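Local coordinates for extracellular solute-binding protein, family 1 (Bifidobacterium longum subsp. infantis, PDB 6FTH), which probably binds human milk oligosaccharides outside the cell and hands them to an ABC transporter for uptake, at residues A[123-128]-A[450-455]; A[128-131]-A[136-139]; A[269-274]-A[480-485]; A[302-305]-A[310-313]. All blocks are in the same frame, centred on the assembly; numbering follows the deposited sequence.

Contact 1: A[123-128]-A[450-455]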
loop_
_atom_site.group_PDB
_atom_site.type_symbol
_atom_site.label_atom_id
_atom_site.label_comp_id
_atom_site.label_asym_id
_atom_site.label_seq_id
_atom_site.Cartn_x
_atom_site.Cartn_y
_atom_site.Cartn_z
ATOM N N LYS A 123 -17.133 -1.749 9.415
ATOM C CA LYS A 123 -16.178 -1.069 8.540
ATOM C C LYS A 123 -16.838 -0.728 7.204
ATOM O O LYS A 123 -16.508 -1.310 6.163
ATOM C CB LYS A 123 -14.945 -1.949 8.348
ATOM C CG LYS A 123 -14.246 -2.226 9.689
ATOM C CD LYS A 123 -13.004 -3.088 9.562
ATOM C CE LYS A 123 -12.327 -3.239 10.926
ATOM N NZ LYS A 123 -11.669 -1.981 11.346
ATOM N N PRO A 124 -17.746 0.255 7.192
ATOM C CA PRO A 124 -18.493 0.560 5.959
ATOM C C PRO A 124 -17.634 0.935 4.763
ATOM O O PRO A 124 -18.056 0.707 3.620
ATOM C CB PRO A 124 -19.408 1.718 6.381
ATOM C CG PRO A 124 -18.817 2.261 7.646
ATOM C CD PRO A 124 -18.175 1.089 8.321
ATOM N N ASP A 125 -16.445 1.505 4.975
ATOM C CA ASP A 125 -15.610 1.911 3.858
ATOM C C ASP A 125 -15.006 0.710 3.161
ATOM O O ASP A 125 -14.550 0.835 2.019
ATOM C CB ASP A 125 -14.490 2.852 4.319
ATOM C CG ASP A 125 -14.946 4.295 4.449
ATOM O OD1 ASP A 125 -16.154 4.564 4.267
ATOM O OD2 ASP A 125 -14.090 5.158 4.725
ATOM N N ALA A 126 -14.963 -0.441 3.841
ATOM C CA ALA A 126 -14.515 -1.658 3.174
ATOM C C ALA A 126 -15.528 -2.085 2.128
ATOM O O ALA A 126 -15.153 -2.463 1.012
ATOM C CB ALA A 126 -14.282 -2.775 4.196
ATOM N N GLN A 127 -16.817 -2.001 2.451
ATOM C CA GLN A 127 -17.836 -2.326 1.459
ATOM C C GLN A 127 -17.753 -1.377 0.270
ATOM O O GLN A 127 -17.870 -1.800 -0.883
ATOM C CB GLN A 127 -19.220 -2.270 2.089
ATOM C CG GLN A 127 -20.329 -2.561 1.107
ATOM C CD GLN A 127 -21.686 -2.723 1.777
ATOM O OE1 GLN A 127 -21.912 -2.232 2.887
ATOM N NE2 GLN A 127 -22.597 -3.405 1.096
ATOM N N LYS A 128 -17.539 -0.087 0.528
ATOM C CA LYS A 128 -17.416 0.855 -0.583
ATOM C C LYS A 128 -16.258 0.496 -1.504
ATOM O O LYS A 128 -16.324 0.735 -2.715
ATOM C CB LYS A 128 -17.183 2.257 -0.044
ATOM C CG LYS A 128 -18.372 2.817 0.704
ATOM C CD LYS A 128 -18.143 4.282 1.027
ATOM C CE LYS A 128 -19.364 4.905 1.654
ATOM N NZ LYS A 128 -19.074 6.340 1.947
ATOM N N PRO A 450 -10.841 9.422 -2.176
ATOM C CA PRO A 450 -10.964 8.191 -1.381
ATOM C C PRO A 450 -10.639 6.936 -2.170
ATOM O O PRO A 450 -10.835 6.847 -3.396
ATOM C CB PRO A 450 -12.425 8.209 -0.904
ATOM C CG PRO A 450 -12.761 9.663 -0.841
ATOM C CD PRO A 450 -12.060 10.246 -2.064
ATOM N N ASP A 451 -10.126 5.948 -1.433
ATOM C CA ASP A 451 -9.653 4.726 -2.042
ATOM C C ASP A 451 -10.758 3.993 -2.797
ATOM O O ASP A 451 -10.452 3.209 -3.702
ATOM C CB ASP A 451 -9.099 3.825 -0.939
ATOM C CG ASP A 451 -7.950 4.452 -0.176
ATOM O OD1 ASP A 451 -7.340 5.410 -0.698
ATOM O OD2 ASP A 451 -7.645 3.967 0.956
ATOM N N TYR A 452 -12.019 4.224 -2.451
ATOM C CA TYR A 452 -13.148 3.529 -3.058
ATOM C C TYR A 452 -13.660 4.179 -4.347
ATOM O O TYR A 452 -14.618 3.669 -4.938
ATOM C CB TYR A 452 -14.286 3.391 -2.044
ATOM C CG TYR A 452 -14.661 4.639 -1.271
ATOM C CD1 TYR A 452 -15.455 5.618 -1.851
ATOM C CD2 TYR A 452 -14.259 4.819 0.042
ATOM C CE1 TYR A 452 -15.818 6.732 -1.166
ATOM C CE2 TYR A 452 -14.618 5.960 0.742
ATOM C CZ TYR A 452 -15.404 6.907 0.135
ATOM O OH TYR A 452 -15.775 8.070 0.800
ATOM N N VAL A 453 -13.072 5.284 -4.796
ATOM C CA VAL A 453 -13.529 5.933 -6.026
ATOM C C VAL A 453 -13.081 5.066 -7.196
ATOM O O VAL A 453 -11.892 5.020 -7.509
ATOM C CB VAL A 453 -12.968 7.356 -6.148
ATOM C CG1 VAL A 453 -13.422 8.010 -7.464
ATOM C CG2 VAL A 453 -13.426 8.206 -4.981
ATOM N N ASN A 454 -14.035 4.377 -7.822
ATOM C CA ASN A 454 -13.772 3.342 -8.828
ATOM C C ASN A 454 -14.382 3.773 -10.166
ATOM O O ASN A 454 -15.604 3.652 -10.336
ATOM C CB ASN A 454 -14.441 2.029 -8.380
ATOM C CG ASN A 454 -14.002 1.545 -6.978
ATOM O OD1 ASN A 454 -14.838 1.158 -6.126
ATOM N ND2 ASN A 454 -12.702 1.523 -6.753
ATOM N N PRO A 455 -13.591 4.261 -11.137
ATOM C CA PRO A 455 -14.162 4.584 -12.461
ATOM C C PRO A 455 -14.706 3.344 -13.144
ATOM O O PRO A 455 -14.206 2.236 -12.952
ATOM C CB PRO A 455 -12.968 5.141 -13.235
ATOM C CG PRO A 455 -12.023 5.637 -12.182
ATOM C CD PRO A 455 -12.173 4.645 -11.076
HETATM O O HOH W 1 -18.075 9.229 0.397
#
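The CA atoms of Lys128 and Tyr452 approach to 5.6 Å where helix 124-130 meets a type I beta turn from Pro450 to Val453. That turn is closed by Val453 N donating to Pro450 O, and it presents the tyrosine to the helix. Lys128 and Tyr452 then run side by side in the same direction. Beyond CG the lysine chain is fully extended, which carries its methylenes across the phenol: CD lies over the centre of the Tyr452 ring, 3.8 Å from the centroid and only 7° off the normal, a clear CH-pi contact. Nearer the backbones, Lys128 CB packs on Tyr452 CG at 3.7 Å. The opposite face of the ring carries Pro450 CB, so the phenol is clamped between the turn's own proline and the helix. At the far end a water sits 2.6 Å from Tyr452 OH, and Lys128 NZ donates to it through a weak bond. Asp125 comes in obliquely, its CG 4.1 Å from Tyr452 CE2 and its carboxylate turned 58° from the ring plane. No direct hydrogen bond spans the two segments, so apolar packing carries the junction. Outside it, Ala126 packs on Phe119 of helix 114-122. The turn touches helix 124-130 through Tyr452 and the C-terminal helix 503-518 through Tyr452, on Tyr517, and Val453, on Trp513.

Contact 2: A[128-131]-A[136-139]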
loop_
_atom_site.group_PDB
_atom_site.type_symbol
_atom_site.label_atom_id
_atom_site.label_comp_id
_atom_site.label_asym_id
_atom_site.label_seq_id
_atom_site.Cartn_x
_atom_site.Cartn_y
_atom_site.Cartn_z
ATOM N N LYS A 128 -17.539 -0.087 0.528
ATOM C CA LYS A 128 -17.416 0.855 -0.583
ATOM C C LYS A 128 -16.258 0.496 -1.504
ATOM O O LYS A 128 -16.324 0.735 -2.715
ATOM C CB LYS A 128 -17.183 2.257 -0.044
ATOM C CG LYS A 128 -18.372 2.817 0.704
ATOM C CD LYS A 128 -18.143 4.282 1.027
ATOM C CE LYS A 128 -19.364 4.905 1.654
ATOM N NZ LYS A 128 -19.074 6.340 1.947
ATOM N N LEU A 129 -15.184 -0.047 -0.946
ATOM C CA LEU A 129 -13.992 -0.319 -1.730
ATOM C C LEU A 129 -14.276 -1.247 -2.896
ATOM O O LEU A 129 -13.618 -1.136 -3.938
ATOM C CB LEU A 129 -12.924 -0.924 -0.820
ATOM C CG LEU A 129 -11.508 -1.043 -1.369
ATOM C CD1 LEU A 129 -10.909 0.339 -1.678
ATOM C CD2 LEU A 129 -10.623 -1.812 -0.367
ATOM N N THR A 130 -15.227 -2.177 -2.752
ATOM C CA THR A 130 -15.492 -3.151 -3.812
ATOM C C THR A 130 -16.876 -3.021 -4.435
ATOM O O THR A 130 -17.267 -3.896 -5.216
ATOM C CB THR A 130 -15.272 -4.579 -3.304
ATOM O OG1 THR A 130 -16.223 -4.854 -2.273
ATOM C CG2 THR A 130 -13.842 -4.745 -2.797
ATOM N N THR A 131 -17.620 -1.967 -4.117
ATOM C CA THR A 131 -18.990 -1.802 -4.581
ATOM C C THR A 131 -19.057 -0.607 -5.521
ATOM O O THR A 131 -18.629 0.494 -5.154
ATOM C CB THR A 131 -19.931 -1.550 -3.404
ATOM O OG1 THR A 131 -19.931 -2.678 -2.524
ATOM C CG2 THR A 131 -21.345 -1.326 -3.912
ATOM N N HIS A 136 -23.343 -2.944 -7.488
ATOM C CA HIS A 136 -22.833 -4.293 -7.677
ATOM C C HIS A 136 -21.510 -4.460 -6.939
ATOM O O HIS A 136 -20.722 -3.524 -6.810
ATOM C CB HIS A 136 -22.617 -4.605 -9.158
ATOM C CG HIS A 136 -23.833 -4.395 -10.001
ATOM N ND1 HIS A 136 -25.113 -4.484 -9.492
ATOM C CD2 HIS A 136 -23.969 -4.075 -11.309
ATOM C CE1 HIS A 136 -25.984 -4.232 -10.453
ATOM N NE2 HIS A 136 -25.316 -3.986 -11.567
ATOM N N MET A 137 -21.288 -5.667 -6.429
ATOM C CA MET A 137 -20.047 -6.009 -5.745
ATOM C C MET A 137 -19.633 -7.396 -6.208
ATOM O O MET A 137 -20.286 -8.391 -5.864
ATOM C CB MET A 137 -20.226 -5.982 -4.232
ATOM C CG MET A 137 -18.995 -6.420 -3.470
ATOM S SD MET A 137 -19.264 -6.332 -1.684
ATOM C CE MET A 137 -20.517 -7.621 -1.444
ATOM N N TYR A 138 -18.535 -7.466 -6.941
ATOM C CA TYR A 138 -18.040 -8.730 -7.479
ATOM C C TYR A 138 -16.822 -9.260 -6.739
ATOM O O TYR A 138 -16.318 -10.346 -7.080
ATOM C CB TYR A 138 -17.703 -8.581 -8.967
ATOM C CG TYR A 138 -18.890 -8.127 -9.766
ATOM C CD1 TYR A 138 -19.923 -9.002 -10.052
ATOM C CD2 TYR A 138 -18.983 -6.817 -10.219
ATOM C CE1 TYR A 138 -21.028 -8.596 -10.767
ATOM C CE2 TYR A 138 -20.090 -6.396 -10.952
ATOM C CZ TYR A 138 -21.107 -7.296 -11.216
ATOM O OH TYR A 138 -22.210 -6.898 -11.932
ATOM N N ALA A 139 -16.334 -8.527 -5.749
ATOM C CA ALA A 139 -15.180 -8.931 -4.967
ATOM C C ALA A 139 -15.439 -8.539 -3.526
ATOM O O ALA A 139 -16.091 -7.522 -3.262
ATOM C CB ALA A 139 -13.912 -8.222 -5.441
HETATM O O HOH W 2 -16.826 -5.349 -7.492
#
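Thr130 OG1 donates a hydrogen bond of 2.8 Å to Ala139 O, the one direct hydrogen bond between 128-131 and 136-139. The approach makes an angle of 150° at the carbonyl oxygen, and the donor is tilted 28° from the carbonyl plane. Thr130 holds OG1 between its backbone N and carbonyl carbon (chi1 64°), which aims the hydroxyl across the gap. The Met137 chain crosses that hydroxyl obliquely, with CG 3.4 Å from Thr130 OG1.

The backbones meet more loosely. Thr131 CA lies 3.3 Å from His136 O in a CA-H...O contact, and Met137 CA makes a longer one to Thr130 O. A water bridges the two backbones: it donates to Thr130 O at 2.7 Å and accepts from Tyr138 N at 2.8 Å, joining two groups that stand 4.2 Å apart. Elsewhere in the contact, Thr131 OG1 is 3.7 Å from Met137 CB, but the polar partner of that hydroxyl is Gln127 O, one turn back in the helix.

A second shell positions the returning chain. Asp105 OD1 accepts from Met137 N, Asp132 OD1 accepts from His136 N, and Tyr138 O is bonded to Ser342 OG.

Segment 128-131 therefore meets 136-139 through one side-chain bond, one water bridge and two CA-H...O contacts. This polar junction satisfies Thr130 O, Ala139 O and Tyr138 N at the tight return from helix 124-130 into strand 140-143.

Contact 3: A[269-274]-A[480-485]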
loop_
_atom_site.group_PDB
_atom_site.type_symbol
_atom_site.label_atom_id
_atom_site.label_comp_id
_atom_site.label_asym_id
_atom_site.label_seq_id
_atom_site.Cartn_x
_atom_site.Cartn_y
_atom_site.Cartn_z
ATOM N N ALA A 269 24.472 10.034 -6.497
ATOM C CA ALA A 269 24.379 10.492 -7.878
ATOM C C ALA A 269 23.708 9.462 -8.780
ATOM O O ALA A 269 23.074 9.838 -9.769
ATOM C CB ALA A 269 25.777 10.823 -8.410
ATOM N N ASP A 270 23.811 8.170 -8.460
ATOM C CA ASP A 270 23.198 7.122 -9.270
ATOM C C ASP A 270 21.856 6.654 -8.715
ATOM O O ASP A 270 21.419 5.536 -9.007
ATOM C CB ASP A 270 24.167 5.949 -9.454
ATOM C CG ASP A 270 24.529 5.266 -8.164
ATOM O OD1 ASP A 270 24.335 5.860 -7.091
ATOM O OD2 ASP A 270 25.041 4.118 -8.228
ATOM N N TRP A 271 21.180 7.504 -7.936
ATOM C CA TRP A 271 19.901 7.109 -7.335
ATOM C C TRP A 271 18.915 6.617 -8.389
ATOM O O TRP A 271 18.103 5.727 -8.116
ATOM C CB TRP A 271 19.281 8.310 -6.593
ATOM C CG TRP A 271 18.800 9.322 -7.557
ATOM C CD1 TRP A 271 19.545 10.275 -8.173
ATOM C CD2 TRP A 271 17.470 9.445 -8.085
ATOM N NE1 TRP A 271 18.774 10.981 -9.066
ATOM C CE2 TRP A 271 17.495 10.490 -9.028
ATOM C CE3 TRP A 271 16.271 8.763 -7.865
ATOM C CZ2 TRP A 271 16.356 10.877 -9.740
ATOM C CZ3 TRP A 271 15.137 9.158 -8.578
ATOM C CH2 TRP A 271 15.193 10.186 -9.494
ATOM N N ALA A 272 18.968 7.178 -9.599
ATOM C CA ALA A 272 17.945 6.903 -10.601
ATOM C C ALA A 272 18.068 5.526 -11.235
ATOM O O ALA A 272 17.114 5.076 -11.886
ATOM C CB ALA A 272 17.999 7.961 -11.712
ATOM N N THR A 273 19.205 4.850 -11.071
ATOM C CA THR A 273 19.411 3.540 -11.670
ATOM C C THR A 273 19.566 2.425 -10.653
ATOM O O THR A 273 19.590 1.251 -11.049
ATOM C CB THR A 273 20.628 3.548 -12.619
ATOM O OG1 THR A 273 21.786 4.068 -11.951
ATOM C CG2 THR A 273 20.331 4.387 -13.855
ATOM N N LYS A 274 19.637 2.749 -9.366
ATOM C CA LYS A 274 19.795 1.737 -8.329
ATOM C C LYS A 274 18.509 0.929 -8.204
ATOM O O LYS A 274 17.412 1.487 -8.210
ATOM C CB LYS A 274 20.075 2.433 -6.988
ATOM C CG LYS A 274 21.432 3.111 -6.887
ATOM C CD LYS A 274 22.455 2.220 -6.155
ATOM C CE LYS A 274 22.216 2.192 -4.642
ATOM N NZ LYS A 274 22.525 3.515 -3.997
ATOM N N THR A 480 15.504 12.994 -15.126
ATOM C CA THR A 480 16.536 13.833 -15.740
ATOM C C THR A 480 16.662 15.167 -15.017
ATOM O O THR A 480 17.767 15.622 -14.703
ATOM C CB THR A 480 16.209 14.037 -17.225
ATOM O OG1 THR A 480 16.251 12.760 -17.879
ATOM C CG2 THR A 480 17.198 15.005 -17.870
ATOM N N TRP A 481 15.527 15.808 -14.714
ATOM C CA TRP A 481 15.567 17.102 -14.060
ATOM C C TRP A 481 16.111 16.999 -12.638
ATOM O O TRP A 481 16.783 17.922 -12.161
ATOM C CB TRP A 481 14.162 17.689 -13.999
ATOM C CG TRP A 481 13.612 18.144 -15.306
ATOM C CD1 TRP A 481 14.312 18.556 -16.407
ATOM C CD2 TRP A 481 12.225 18.243 -15.645
ATOM N NE1 TRP A 481 13.432 18.920 -17.409
ATOM C CE2 TRP A 481 12.147 18.736 -16.962
ATOM C CE3 TRP A 481 11.038 17.975 -14.951
ATOM C CZ2 TRP A 481 10.930 18.960 -17.606
ATOM C CZ3 TRP A 481 9.812 18.201 -15.599
ATOM C CH2 TRP A 481 9.774 18.684 -16.912
ATOM N N MET A 482 15.811 15.906 -11.937
ATOM C CA MET A 482 16.356 15.729 -10.597
ATOM C C MET A 482 17.873 15.558 -10.640
ATOM O O MET A 482 18.600 16.141 -9.819
ATOM C CB MET A 482 15.690 14.516 -9.939
ATOM C CG MET A 482 14.250 14.793 -9.439
ATOM S SD MET A 482 13.381 13.312 -8.914
ATOM C CE MET A 482 14.354 12.852 -7.449
ATOM N N SER A 483 18.363 14.777 -11.601
ATOM C CA SER A 483 19.790 14.471 -11.671
ATOM C C SER A 483 20.581 15.599 -12.314
ATOM O O SER A 483 21.658 15.964 -11.821
ATOM C CB SER A 483 20.000 13.190 -12.458
ATOM O OG SER A 483 19.519 12.069 -11.737
ATOM N N LYS A 484 20.079 16.158 -13.419
ATOM C CA LYS A 484 20.892 17.032 -14.255
ATOM C C LYS A 484 20.400 18.471 -14.341
ATOM O O LYS A 484 21.080 19.300 -14.958
ATOM C CB LYS A 484 21.006 16.445 -15.669
ATOM C CG LYS A 484 21.616 15.058 -15.722
ATOM C CD LYS A 484 21.343 14.396 -17.069
ATOM C CE LYS A 484 21.927 12.992 -17.152
ATOM N NZ LYS A 484 23.418 12.990 -17.074
ATOM N N GLY A 485 19.247 18.799 -13.760
ATOM C CA GLY A 485 18.696 20.130 -13.901
ATOM C C GLY A 485 17.916 20.293 -15.200
ATOM O O GLY A 485 17.655 19.336 -15.934
HETATM O O HOH W 3 22.412 12.147 -10.413
#
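Trp271 and Met482 set their side chains at about a right angle, with the methionine reaching over the benzo ring of the indole. Met482 CE is 3.9 Å from the centroid of that six-membered ring and 28° off its normal, so the methyl lies over the face but displaced toward the rim. Its closest approach is to Trp271 CH2, at 3.5 Å. The sulfur follows at a more oblique angle, with Met482 SD 4.6 Å from the same centroid, which makes this a Met-aromatic contact as well as a CH-pi one. The bend at chi3 (67°) folds CE back over the ring. The other face of the indole bears Ala272 CB, 3.7 Å above the plane, so the ring is sandwiched between its own neighbour and the helix.

Ser483 meets the same ring from its edge instead. Trp271 NE1 donates to Ser483 OG at 3.0 Å, but the bond is bent, 138° at the hydrogen, with the oxygen tilted out of the ring plane. The serine hydroxyl also makes a weak hydrogen bond to Ala479 O, and a water that donates to Ala269 O is joined to it by another weak hydrogen bond. Consecutive helix residues thus grip one indole, one over a face and one at its N-H.

Helix 249-263 covers much of what surrounds the pair: Ile262 touches Trp271, Tyr258 and Ile255 touch Met482, and His259 ND1 bonds Met482 O. From a loop, Ile201 touches both residues. The tryptophan thereby pins the loop between helices 249-263 and 276-284 to the end of helix 457-484.

Contact 4: A[302-305]-A[310-313]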
loop_
_atom_site.group_PDB
_atom_site.type_symbol
_atom_site.label_atom_id
_atom_site.label_comp_id
_atom_site.label_asym_id
_atom_site.label_seq_id
_atom_site.Cartn_x
_atom_site.Cartn_y
_atom_site.Cartn_z
ATOM N N ALA A 302 11.797 -2.718 9.386
ATOM C CA ALA A 302 11.877 -3.174 8.007
ATOM C C ALA A 302 12.978 -2.444 7.250
ATOM O O ALA A 302 13.653 -3.036 6.403
ATOM C CB ALA A 302 10.540 -2.961 7.296
ATOM N N SER A 303 13.156 -1.146 7.523
ATOM C CA SER A 303 14.150 -0.352 6.800
ATOM C C SER A 303 15.576 -0.602 7.294
ATOM O O SER A 303 16.523 -0.577 6.496
ATOM C CB SER A 303 13.827 1.134 6.938
ATOM O OG SER A 303 12.787 1.489 6.036
ATOM N N PHE A 304 15.755 -0.804 8.595
ATOM C CA PHE A 304 17.076 -0.710 9.210
ATOM C C PHE A 304 17.494 -1.919 10.035
ATOM O O PHE A 304 18.654 -1.957 10.471
ATOM C CB PHE A 304 17.160 0.544 10.091
ATOM C CG PHE A 304 16.779 1.817 9.366
ATOM C CD1 PHE A 304 17.571 2.316 8.344
ATOM C CD2 PHE A 304 15.626 2.489 9.712
ATOM C CE1 PHE A 304 17.200 3.485 7.678
ATOM C CE2 PHE A 304 15.250 3.640 9.048
ATOM C CZ PHE A 304 16.032 4.137 8.045
ATOM N N GLY A 305 16.606 -2.870 10.292
ATOM C CA GLY A 305 17.018 -4.074 11.000
ATOM C C GLY A 305 17.623 -3.761 12.355
ATOM O O GLY A 305 17.086 -2.977 13.143
ATOM N N GLN A 310 18.475 3.533 16.191
ATOM C CA GLN A 310 19.021 4.853 15.873
ATOM C C GLN A 310 18.023 5.738 15.131
ATOM O O GLN A 310 18.298 6.927 14.964
ATOM C CB GLN A 310 20.283 4.749 15.006
ATOM C CG GLN A 310 21.398 3.890 15.605
ATOM C CD GLN A 310 22.703 3.932 14.812
ATOM O OE1 GLN A 310 23.042 4.935 14.166
ATOM N NE2 GLN A 310 23.453 2.832 14.864
ATOM N N TYR A 311 16.889 5.193 14.691
ATOM C CA TYR A 311 16.030 5.878 13.727
ATOM C C TYR A 311 14.658 6.156 14.312
ATOM O O TYR A 311 14.092 5.322 15.035
ATOM C CB TYR A 311 15.892 5.076 12.428
ATOM C CG TYR A 311 17.166 5.037 11.633
ATOM C CD1 TYR A 311 18.151 4.095 11.911
ATOM C CD2 TYR A 311 17.406 5.955 10.630
ATOM C CE1 TYR A 311 19.326 4.058 11.183
ATOM C CE2 TYR A 311 18.571 5.920 9.880
ATOM C CZ TYR A 311 19.547 4.978 10.179
ATOM O OH TYR A 311 20.730 4.950 9.462
ATOM N N ILE A 312 14.119 7.327 13.962
ATOM C CA ILE A 312 12.756 7.689 14.327
ATOM C C ILE A 312 11.988 8.145 13.093
ATOM O O ILE A 312 12.585 8.646 12.118
ATOM C CB ILE A 312 12.715 8.786 15.399
ATOM C CG1 ILE A 312 13.278 10.108 14.857
ATOM C CG2 ILE A 312 13.495 8.318 16.642
ATOM C CD1 ILE A 312 13.156 11.294 15.808
ATOM N N PRO A 313 10.662 8.018 13.103
ATOM C CA PRO A 313 9.846 8.641 12.061
ATOM C C PRO A 313 9.665 10.096 12.437
ATOM O O PRO A 313 9.401 10.415 13.601
ATOM C CB PRO A 313 8.506 7.893 12.171
ATOM C CG PRO A 313 8.646 6.928 13.380
ATOM C CD PRO A 313 9.832 7.405 14.147
#
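Phe304 and Tyr311 form a face-to-face aromatic stack, with centroids 3.6 Å apart and ring planes only 7° from parallel. The overlap is extensive, as the closest pair, Phe304 CZ to Tyr311 CD2, is 3.4 Å and nearly every ring atom of one residue has a neighbour in the other. Though the rings are flat on each other, the two side chains cross at about a right angle. Both carry CG beside the backbone N (chi1 -54° and -69°), which turns each ring toward the other segment across CA atoms 8.1 Å apart.

Within its own segment, Ser303 CB lies 3.5 Å above the other face of the Phe304 ring, offset toward its rim. Polar contacts play no part between the segments, and no hydrogen bond crosses. The phenol OH of Tyr311 is held elsewhere, by Thr292 O and, weakly, by Asn158 ND2.

These anchors place the stack in the fold. Tyr311 opens strand 311-313, an outermost strand of its sheet, whose Ile312 pairs with Ile157 of strand 154-158. Ser303 touches Phe156 of that strand, so the stack seats the end of helix 300-304 against the sheet.

From the N terminus, helix 124-130 opens contacts 1 and 2, which share Lys128. Contact 2 closes at once, at the short return into strand 140-143, whereas contact 1 waits 322 residues for its partner at 450-455. Inside that span contact 3 opens at 269-274, but it closes only at 480-485, so contacts 1 and 3 cross. Contact 4 lies within both of their loops, as a short connection from helix 300-304 to strand 311-313. Contacts 1 and 2 touch, and contacts 3 and 4 sit across the chain's centre from them. Contact 1 ties helix 124-130 to the loop ahead of helix 457-484, and contact 3 ties the loop after helix 249-263 to the end of that helix 457-484.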